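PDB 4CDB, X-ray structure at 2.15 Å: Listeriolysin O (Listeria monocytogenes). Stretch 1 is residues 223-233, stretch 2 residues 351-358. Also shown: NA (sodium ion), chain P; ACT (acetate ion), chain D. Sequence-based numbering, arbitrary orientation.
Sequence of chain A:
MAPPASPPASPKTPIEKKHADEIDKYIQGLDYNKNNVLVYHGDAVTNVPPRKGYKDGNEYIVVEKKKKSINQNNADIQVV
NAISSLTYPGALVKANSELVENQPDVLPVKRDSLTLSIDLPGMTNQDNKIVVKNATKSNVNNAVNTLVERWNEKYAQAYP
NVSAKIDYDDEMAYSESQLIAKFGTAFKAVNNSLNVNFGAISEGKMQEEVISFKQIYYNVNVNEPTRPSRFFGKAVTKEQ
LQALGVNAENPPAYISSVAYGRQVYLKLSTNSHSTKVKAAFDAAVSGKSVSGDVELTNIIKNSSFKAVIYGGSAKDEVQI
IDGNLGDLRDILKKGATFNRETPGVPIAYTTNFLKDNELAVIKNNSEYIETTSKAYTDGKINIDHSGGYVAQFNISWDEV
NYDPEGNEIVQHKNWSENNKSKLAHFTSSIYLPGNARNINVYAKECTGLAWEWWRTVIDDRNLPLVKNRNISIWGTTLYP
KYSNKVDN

Stretch 1 223-233: NEPTRPSRFFG
Stretch 2 351-358: TNFLKDNE

Stretch 1 is extended through Pro 225 (Glu 224 phi/psi -97/108, Pro 225 -65/141), then takes helical angles over 228-231, with Arg 230 N bonded to Arg 227 O (3.1 Å) and Phe 232 N to Ser 229 O (3.1 Å). Stretch 2 leaves its strand after Phe 353 and turns back, so that Phe 353 N bonds Glu 358 O at 2.9 Å; Asn 357 sits at 56/25. The CA atoms of Glu 224 and Asn 357 lie 6.6 Å apart, those of Pro 228 and Leu 354 5.6 Å; numbering rises in one stretch as it falls in the other, so the two run in opposite senses along the contact.

Glu 224 (m, t) points toward stretch 2, its OE2 3.3 Å from Asn 352 ND2 and its OE1 3.8 Å from Asn 357 CB. Pro 225 supplies the direct hydrogen bond: Asn 357 (chi1 m, chi2 -51°) donates ND2 to Pro 225 O at 2.9 Å and 163°, a nearly straight amide-to-carbonyl bond. Water 1 lies within hydrogen-bonding reach of Pro 225 O (3.3 Å) and Leu 354 O (2.8 Å), and can donate to either.

Thr 226 and Arg 227 point away. Beyond them Leu 354 (chi1 -116°, chi2 t) packs against apolar side chains: its CD2 lies 4.1 Å from Phe 231 CD2 and, at longer range, 4.4 Å from Pro 225 CG, while its CD1 reaches Phe 232 CE2 at 3.7 Å. Leu 354 CD2 also packs closely against a backbone carbonyl, 3.8 Å from Pro 228 O. Both phenylalanines are m and meet the methyls obliquely. The contact buries 382 Å².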

# COMPACT_ATOMS: atom_id res chain seq x y z
N ASN A 223 32.87 -2.86 5.66
CA ASN A 223 33.76 -1.72 5.81
C ASN A 223 33.73 -0.82 4.57
O ASN A 223 33.53 -1.31 3.46
CB ASN A 223 35.19 -2.19 6.06
CG ASN A 223 35.80 -2.88 4.84
OD1 ASN A 223 35.47 -4.02 4.54
ND2 ASN A 223 36.69 -2.18 4.15
N GLU A 224 33.92 0.48 4.77
CA GLU A 224 34.01 1.40 3.65
C GLU A 224 35.47 1.67 3.31
O GLU A 224 36.17 2.36 4.06
CB GLU A 224 33.28 2.71 3.95
CG GLU A 224 31.77 2.56 4.15
CD GLU A 224 31.06 3.88 4.33
OE1 GLU A 224 31.74 4.93 4.36
OE2 GLU A 224 29.81 3.88 4.45
N PRO A 225 35.94 1.14 2.17
CA PRO A 225 37.35 1.25 1.77
C PRO A 225 37.75 2.70 1.48
O PRO A 225 36.97 3.45 0.90
CB PRO A 225 37.41 0.41 0.49
CG PRO A 225 36.02 0.45 -0.05
CD PRO A 225 35.13 0.44 1.16
N THR A 226 38.96 3.06 1.88
CA THR A 226 39.47 4.41 1.63
C THR A 226 39.92 4.58 0.18
O THR A 226 40.08 5.70 -0.30
CB THR A 226 40.66 4.74 2.55
OG1 THR A 226 41.67 3.73 2.42
CG2 THR A 226 40.21 4.81 4.01
N ARG A 227 40.12 3.45 -0.50
CA ARG A 227 40.49 3.46 -1.91
C ARG A 227 39.52 2.58 -2.69
O ARG A 227 39.17 1.49 -2.24
CB ARG A 227 41.91 2.95 -2.11
CG ARG A 227 42.97 3.76 -1.39
CD ARG A 227 44.34 3.11 -1.52
NE ARG A 227 44.74 2.96 -2.92
CZ ARG A 227 45.81 2.28 -3.33
NH1 ARG A 227 46.59 1.67 -2.46
NH2 ARG A 227 46.08 2.21 -4.63
N PRO A 228 39.08 3.06 -3.86
CA PRO A 228 38.17 2.30 -4.73
C PRO A 228 38.76 0.95 -5.14
O PRO A 228 38.01 -0.00 -5.33
CB PRO A 228 38.02 3.21 -5.96
CG PRO A 228 38.24 4.59 -5.43
CD PRO A 228 39.29 4.44 -4.36
N SER A 229 40.08 0.88 -5.26
CA SER A 229 40.74 -0.34 -5.71
C SER A 229 40.81 -1.43 -4.64
O SER A 229 41.15 -2.57 -4.95
CB SER A 229 42.16 -0.02 -6.20
OG SER A 229 42.93 0.58 -5.18
N ARG A 230 40.49 -1.09 -3.40
CA ARG A 230 40.62 -2.04 -2.29
C ARG A 230 39.76 -3.29 -2.43
O ARG A 230 40.12 -4.35 -1.94
CB ARG A 230 40.33 -1.36 -0.94
CG ARG A 230 41.58 -1.06 -0.12
CD ARG A 230 42.44 -2.30 0.08
NE ARG A 230 42.22 -2.95 1.37
CZ ARG A 230 41.57 -4.10 1.54
NH1 ARG A 230 41.06 -4.74 0.50
NH2 ARG A 230 41.42 -4.61 2.76
N PHE A 231 38.62 -3.16 -3.11
CA PHE A 231 37.69 -4.28 -3.24
C PHE A 231 38.09 -5.26 -4.35
O PHE A 231 37.61 -6.39 -4.39
CB PHE A 231 36.26 -3.79 -3.45
CG PHE A 231 35.54 -3.45 -2.17
CD1 PHE A 231 36.09 -3.78 -0.95
CD2 PHE A 231 34.31 -2.81 -2.20
CE1 PHE A 231 35.43 -3.47 0.23
CE2 PHE A 231 33.64 -2.51 -1.03
CZ PHE A 231 34.21 -2.84 0.19
N PHE A 232 38.98 -4.82 -5.23
CA PHE A 232 39.38 -5.65 -6.36
C PHE A 232 40.60 -6.50 -6.06
O PHE A 232 41.48 -6.09 -5.30
CB PHE A 232 39.63 -4.78 -7.59
CG PHE A 232 38.43 -4.00 -8.04
CD1 PHE A 232 37.43 -4.62 -8.76
CD2 PHE A 232 38.31 -2.66 -7.73
CE1 PHE A 232 36.31 -3.90 -9.17
CE2 PHE A 232 37.20 -1.94 -8.13
CZ PHE A 232 36.20 -2.56 -8.86
N GLY A 233 40.65 -7.68 -6.66
CA GLY A 233 41.82 -8.54 -6.56
C GLY A 233 43.03 -7.89 -7.18
O GLY A 233 42.90 -7.00 -8.03
N THR A 351 23.12 0.27 -1.05
CA THR A 351 24.28 0.28 -1.94
C THR A 351 25.04 1.60 -1.85
O THR A 351 24.44 2.66 -1.71
CB THR A 351 23.88 0.02 -3.40
OG1 THR A 351 22.79 0.88 -3.76
CG2 THR A 351 23.45 -1.42 -3.59
N ASN A 352 26.36 1.52 -1.94
CA ASN A 352 27.21 2.70 -1.96
C ASN A 352 28.02 2.74 -3.25
O ASN A 352 28.53 1.71 -3.70
CB ASN A 352 28.17 2.71 -0.77
CG ASN A 352 27.47 2.92 0.55
OD1 ASN A 352 26.25 2.84 0.64
ND2 ASN A 352 28.25 3.17 1.60
N PHE A 353 28.13 3.93 -3.85
CA PHE A 353 29.00 4.11 -5.00
C PHE A 353 30.45 3.88 -4.57
O PHE A 353 30.84 4.31 -3.48
CB PHE A 353 28.83 5.51 -5.60
CG PHE A 353 27.50 5.74 -6.26
CD1 PHE A 353 27.24 5.19 -7.51
CD2 PHE A 353 26.52 6.50 -5.65
CE1 PHE A 353 26.02 5.40 -8.13
CE2 PHE A 353 25.30 6.71 -6.27
CZ PHE A 353 25.05 6.16 -7.51
N LEU A 354 31.23 3.22 -5.40
CA LEU A 354 32.62 2.92 -5.06
C LEU A 354 33.49 4.17 -5.09
O LEU A 354 34.54 4.22 -4.45
CB LEU A 354 33.19 1.86 -6.01
CG LEU A 354 33.61 0.53 -5.37
CD1 LEU A 354 34.30 -0.36 -6.39
CD2 LEU A 354 34.49 0.78 -4.16
N LYS A 355 33.05 5.18 -5.82
CA LYS A 355 33.85 6.39 -6.01
C LYS A 355 34.09 7.17 -4.72
O LYS A 355 35.22 7.52 -4.40
CB LYS A 355 33.22 7.29 -7.07
CG LYS A 355 34.01 8.56 -7.35
CD LYS A 355 33.35 9.37 -8.46
CE LYS A 355 34.12 10.65 -8.74
NZ LYS A 355 33.51 11.44 -9.84
N ASP A 356 33.02 7.44 -3.98
CA ASP A 356 33.13 8.26 -2.78
C ASP A 356 32.41 7.63 -1.59
O ASP A 356 32.14 8.31 -0.60
CB ASP A 356 32.57 9.66 -3.05
CG ASP A 356 31.14 9.63 -3.55
OD1 ASP A 356 30.68 8.55 -3.98
OD2 ASP A 356 30.46 10.68 -3.52
N ASN A 357 32.10 6.34 -1.70
CA ASN A 357 31.36 5.62 -0.65
C ASN A 357 30.02 6.28 -0.31
O ASN A 357 29.50 6.11 0.80
CB ASN A 357 32.22 5.46 0.60
CG ASN A 357 33.45 4.59 0.37
OD1 ASN A 357 33.35 3.49 -0.16
ND2 ASN A 357 34.61 5.10 0.76
N GLU A 358 29.46 7.01 -1.26
CA GLU A 358 28.21 7.72 -1.03
C GLU A 358 27.01 6.81 -1.26
O GLU A 358 27.04 5.91 -2.10
CB GLU A 358 28.12 8.95 -1.94
CG GLU A 358 27.37 10.12 -1.33
CD GLU A 358 28.18 10.85 -0.27
OE1 GLU A 358 29.42 10.65 -0.22
OE2 GLU A 358 27.58 11.62 0.50
NA NA P . 29.56 8.66 -6.40
C ACT D . 30.31 11.52 -8.06
O ACT D . 30.81 11.52 -9.20
OXT ACT D . 30.72 10.77 -7.15
CH3 ACT D . 29.20 12.48 -7.76
O HOH W 1 36.03 3.34 -2.26